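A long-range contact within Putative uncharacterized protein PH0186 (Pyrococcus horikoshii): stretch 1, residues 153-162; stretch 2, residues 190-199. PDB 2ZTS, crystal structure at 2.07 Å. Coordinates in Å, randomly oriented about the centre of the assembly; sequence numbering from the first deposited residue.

Stretch 1 153-162: EERKIREVLL
Stretch 2 (190-199) SRYGIEEFIA

A single carboxylate oxygen carries the whole polar side of this contact: OE2 of Glu154 accepts a hydrogen bond from Tyr192 OH at 2.6 Å and another from Arg191 NH2 at 2.8 Å, the latter nearly linear at 169° and part of a salt bridge. The two donors are themselves linked, Arg191 NE giving its hydrogen to Tyr192 OH at 2.9 Å, so the phenol relays between guanidinium and carboxylate. Glu154 reaches them with an extended side chain, chi1 and chi2 both t and chi3 near 0°; Arg191 answers with chi1 to chi3 all t. The carboxylate oxygen lies near the plane of both the guanidinium and the tyrosine ring, at their edges, which leaves one face of the tyrosine ring to Ile157.

Stretch 1 opens as loop, makes a 3-10 segment at 154-156 and runs into a helix from Ile157 that continues beyond Leu162. Stretch 2 is mostly loop, with a 3-10 segment at 195-197. The two stretches advance in the same sense, with CA of Ile157 8.2 Å from CA of Tyr192, CA of Arg158 6.8 Å from CA of Ile194, and CA of Leu161 7.1 Å from CA of Glu195.

Glu154, Ile157 and Leu161 all send CA-to-CB toward stretch 2, the last two one helical turn apart. Ile157 (t, p) lays CG2 over one face of the Tyr192 ring, 4.0 Å from its centroid and 16° off the normal, a CH-pi contact. Tyr192, chi1 m and chi2 -66°, thus serves twice, by face and by hydroxyl. Leu161 (m, t) has the largest covered area, its forked end suited to two neighbours: CD1 lies 3.8 Å from Ile194 CG2, and CD2 lies 3.7 Å from Ile198 CD1. Ile194 is m, t and Ile198 p, t. Arg158 contributes its aliphatic root, CB standing 3.8 Å from Ile194 CD1, while its end leads away. Together the stretches bury 477 Å².

The loop is braced from within. Buried Glu195 (chi1 m) turns its carboxylate back on the preceding backbone: Ile194 N donates to Glu195 OE1 at 3.2 Å, with weak bonds from Arg191 N and Tyr192 N. Gly193, at phi/psi 84/14, takes a turn where a CB would jam against the preceding carbonyl, and its N bonds Ser190 OG at 3.1 Å. The rule is a shared acid at the entrance to the helix, then aliphatic side chains along one helical face.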

# COMPACT_ATOMS: atom_id res chain seq x y z
N GLU C 153 -6.55 -23.05 0.57
CA GLU C 153 -6.70 -21.62 0.61
C GLU C 153 -5.73 -21.09 1.70
O GLU C 153 -5.89 -21.40 2.88
CB GLU C 153 -8.17 -21.26 0.91
CG GLU C 153 -9.09 -21.14 -0.32
CD GLU C 153 -10.59 -21.01 0.07
OE1 GLU C 153 -10.99 -19.98 0.69
OE2 GLU C 153 -11.37 -21.96 -0.24
N GLU C 154 -4.72 -20.34 1.27
CA GLU C 154 -3.64 -19.88 2.11
C GLU C 154 -4.16 -19.08 3.29
O GLU C 154 -3.72 -19.29 4.41
CB GLU C 154 -2.62 -19.03 1.28
CG GLU C 154 -1.49 -18.45 2.12
CD GLU C 154 -0.40 -17.76 1.30
OE1 GLU C 154 -0.53 -17.74 0.07
OE2 GLU C 154 0.60 -17.25 1.88
N ARG C 155 -5.15 -18.23 3.08
CA ARG C 155 -5.76 -17.51 4.20
C ARG C 155 -6.47 -18.35 5.31
O ARG C 155 -6.74 -17.81 6.34
CB ARG C 155 -6.73 -16.47 3.70
CG ARG C 155 -8.08 -17.01 3.18
CD ARG C 155 -8.83 -15.93 2.35
NE ARG C 155 -10.28 -16.11 2.37
CZ ARG C 155 -11.21 -15.26 2.88
NH1 ARG C 155 -10.88 -14.09 3.46
NH2 ARG C 155 -12.50 -15.60 2.79
N LYS C 156 -6.73 -19.63 5.11
CA LYS C 156 -7.25 -20.50 6.17
C LYS C 156 -6.21 -20.83 7.23
O LYS C 156 -6.48 -21.53 8.17
CB LYS C 156 -7.82 -21.82 5.61
CG LYS C 156 -8.86 -21.68 4.43
CD LYS C 156 -10.19 -21.04 4.84
CE LYS C 156 -11.36 -22.00 4.75
NZ LYS C 156 -12.31 -21.75 5.94
N ILE C 157 -4.99 -20.31 7.08
CA ILE C 157 -4.02 -20.37 8.10
C ILE C 157 -4.59 -19.79 9.38
O ILE C 157 -4.24 -20.22 10.46
CB ILE C 157 -2.72 -19.63 7.65
CG1 ILE C 157 -1.54 -19.96 8.59
CG2 ILE C 157 -2.97 -18.13 7.58
CD1 ILE C 157 -1.20 -21.44 8.84
N ARG C 158 -5.50 -18.84 9.25
CA ARG C 158 -6.17 -18.27 10.41
C ARG C 158 -6.82 -19.41 11.27
O ARG C 158 -6.50 -19.57 12.44
CB ARG C 158 -7.19 -17.26 9.97
CG ARG C 158 -7.96 -16.64 11.09
CD ARG C 158 -8.73 -15.38 10.67
NE ARG C 158 -9.83 -15.71 9.78
CZ ARG C 158 -11.09 -15.89 10.14
NH1 ARG C 158 -11.46 -15.78 11.42
NH2 ARG C 158 -12.00 -16.18 9.21
N GLU C 159 -7.67 -20.23 10.64
CA GLU C 159 -8.40 -21.32 11.31
C GLU C 159 -7.44 -22.38 11.75
O GLU C 159 -7.54 -22.89 12.86
CB GLU C 159 -9.50 -21.87 10.38
CG GLU C 159 -10.70 -20.93 10.22
CD GLU C 159 -10.61 -20.02 8.96
OE1 GLU C 159 -9.47 -19.57 8.56
OE2 GLU C 159 -11.68 -19.75 8.36
N VAL C 160 -6.42 -22.65 10.93
CA VAL C 160 -5.39 -23.62 11.30
C VAL C 160 -4.60 -23.17 12.52
O VAL C 160 -4.31 -23.97 13.43
CB VAL C 160 -4.48 -23.95 10.12
CG1 VAL C 160 -3.38 -24.86 10.51
CG2 VAL C 160 -5.30 -24.57 8.92
N LEU C 161 -4.28 -21.88 12.60
CA LEU C 161 -3.57 -21.39 13.79
C LEU C 161 -4.38 -21.52 15.09
O LEU C 161 -3.82 -21.87 16.14
CB LEU C 161 -3.08 -19.98 13.57
CG LEU C 161 -1.84 -19.92 12.62
CD1 LEU C 161 -1.55 -18.52 12.09
CD2 LEU C 161 -0.60 -20.43 13.32
N LEU C 162 -5.69 -21.29 15.02
CA LEU C 162 -6.52 -21.49 16.19
C LEU C 162 -6.59 -23.01 16.56
O LEU C 162 -6.42 -23.37 17.71
CB LEU C 162 -7.90 -20.86 15.97
CG LEU C 162 -7.89 -19.32 16.11
CD1 LEU C 162 -9.29 -18.81 15.87
CD2 LEU C 162 -7.35 -18.77 17.42
N SER C 190 5.11 -10.54 11.62
CA SER C 190 4.89 -11.87 11.05
C SER C 190 4.37 -11.80 9.62
O SER C 190 4.01 -10.77 9.15
CB SER C 190 3.85 -12.56 11.88
OG SER C 190 2.65 -11.81 11.85
N ARG C 191 4.27 -12.96 8.98
CA ARG C 191 3.81 -13.05 7.63
C ARG C 191 2.34 -12.74 7.55
O ARG C 191 1.94 -12.02 6.64
CB ARG C 191 4.02 -14.49 7.11
CG ARG C 191 3.64 -14.64 5.65
CD ARG C 191 4.25 -15.84 4.99
NE ARG C 191 3.55 -16.18 3.78
CZ ARG C 191 3.95 -15.91 2.54
NH1 ARG C 191 5.07 -15.24 2.28
NH2 ARG C 191 3.15 -16.26 1.55
N TYR C 192 1.53 -13.32 8.45
CA TYR C 192 0.04 -13.25 8.32
C TYR C 192 -0.66 -12.24 9.25
O TYR C 192 -1.80 -11.86 9.01
CB TYR C 192 -0.62 -14.66 8.45
CG TYR C 192 -0.17 -15.53 7.34
CD1 TYR C 192 -0.53 -15.26 6.02
CD2 TYR C 192 0.64 -16.60 7.58
CE1 TYR C 192 -0.05 -16.08 4.95
CE2 TYR C 192 1.14 -17.38 6.56
CZ TYR C 192 0.79 -17.12 5.24
OH TYR C 192 1.30 -17.96 4.28
N GLY C 193 0.03 -11.79 10.28
CA GLY C 193 -0.57 -10.87 11.27
C GLY C 193 -1.36 -11.59 12.33
O GLY C 193 -2.13 -10.96 13.07
N ILE C 194 -1.17 -12.91 12.42
CA ILE C 194 -2.00 -13.77 13.29
C ILE C 194 -1.10 -14.58 14.25
O ILE C 194 -1.48 -14.88 15.36
CB ILE C 194 -2.84 -14.72 12.40
CG1 ILE C 194 -3.74 -13.92 11.43
CG2 ILE C 194 -3.65 -15.61 13.22
CD1 ILE C 194 -4.38 -14.76 10.30
N GLU C 195 0.06 -15.00 13.74
CA GLU C 195 0.93 -15.89 14.44
C GLU C 195 1.22 -15.42 15.88
O GLU C 195 1.31 -16.24 16.79
CB GLU C 195 2.25 -16.01 13.66
CG GLU C 195 2.12 -16.63 12.30
CD GLU C 195 2.02 -15.61 11.16
OE1 GLU C 195 1.05 -14.84 11.16
OE2 GLU C 195 2.96 -15.56 10.32
N GLU C 196 1.47 -14.12 16.05
CA GLU C 196 1.76 -13.54 17.38
C GLU C 196 0.61 -13.65 18.40
O GLU C 196 0.86 -13.63 19.62
CB GLU C 196 2.14 -12.06 17.22
CG GLU C 196 1.10 -11.24 16.48
CD GLU C 196 1.37 -11.04 14.99
OE1 GLU C 196 1.67 -12.00 14.24
OE2 GLU C 196 1.19 -9.93 14.53
N PHE C 197 -0.63 -13.79 17.94
CA PHE C 197 -1.75 -14.03 18.84
C PHE C 197 -1.82 -15.44 19.47
O PHE C 197 -2.70 -15.66 20.30
CB PHE C 197 -3.08 -13.70 18.16
CG PHE C 197 -3.20 -12.26 17.82
CD1 PHE C 197 -3.60 -11.35 18.79
CD2 PHE C 197 -2.79 -11.80 16.58
CE1 PHE C 197 -3.64 -10.02 18.50
CE2 PHE C 197 -2.85 -10.47 16.28
CZ PHE C 197 -3.26 -9.58 17.22
N ILE C 198 -1.00 -16.40 19.03
CA ILE C 198 -0.95 -17.70 19.71
C ILE C 198 0.38 -17.92 20.41
O ILE C 198 0.70 -19.01 20.80
CB ILE C 198 -1.29 -18.86 18.75
CG1 ILE C 198 -0.23 -19.07 17.69
CG2 ILE C 198 -2.69 -18.62 18.09
CD1 ILE C 198 -0.30 -20.43 17.02
N ALA C 199 1.16 -16.87 20.58
CA ALA C 199 2.48 -17.00 21.20
C ALA C 199 2.60 -16.05 22.38
O ALA C 199 2.04 -14.97 22.36
CB ALA C 199 3.56 -16.73 20.19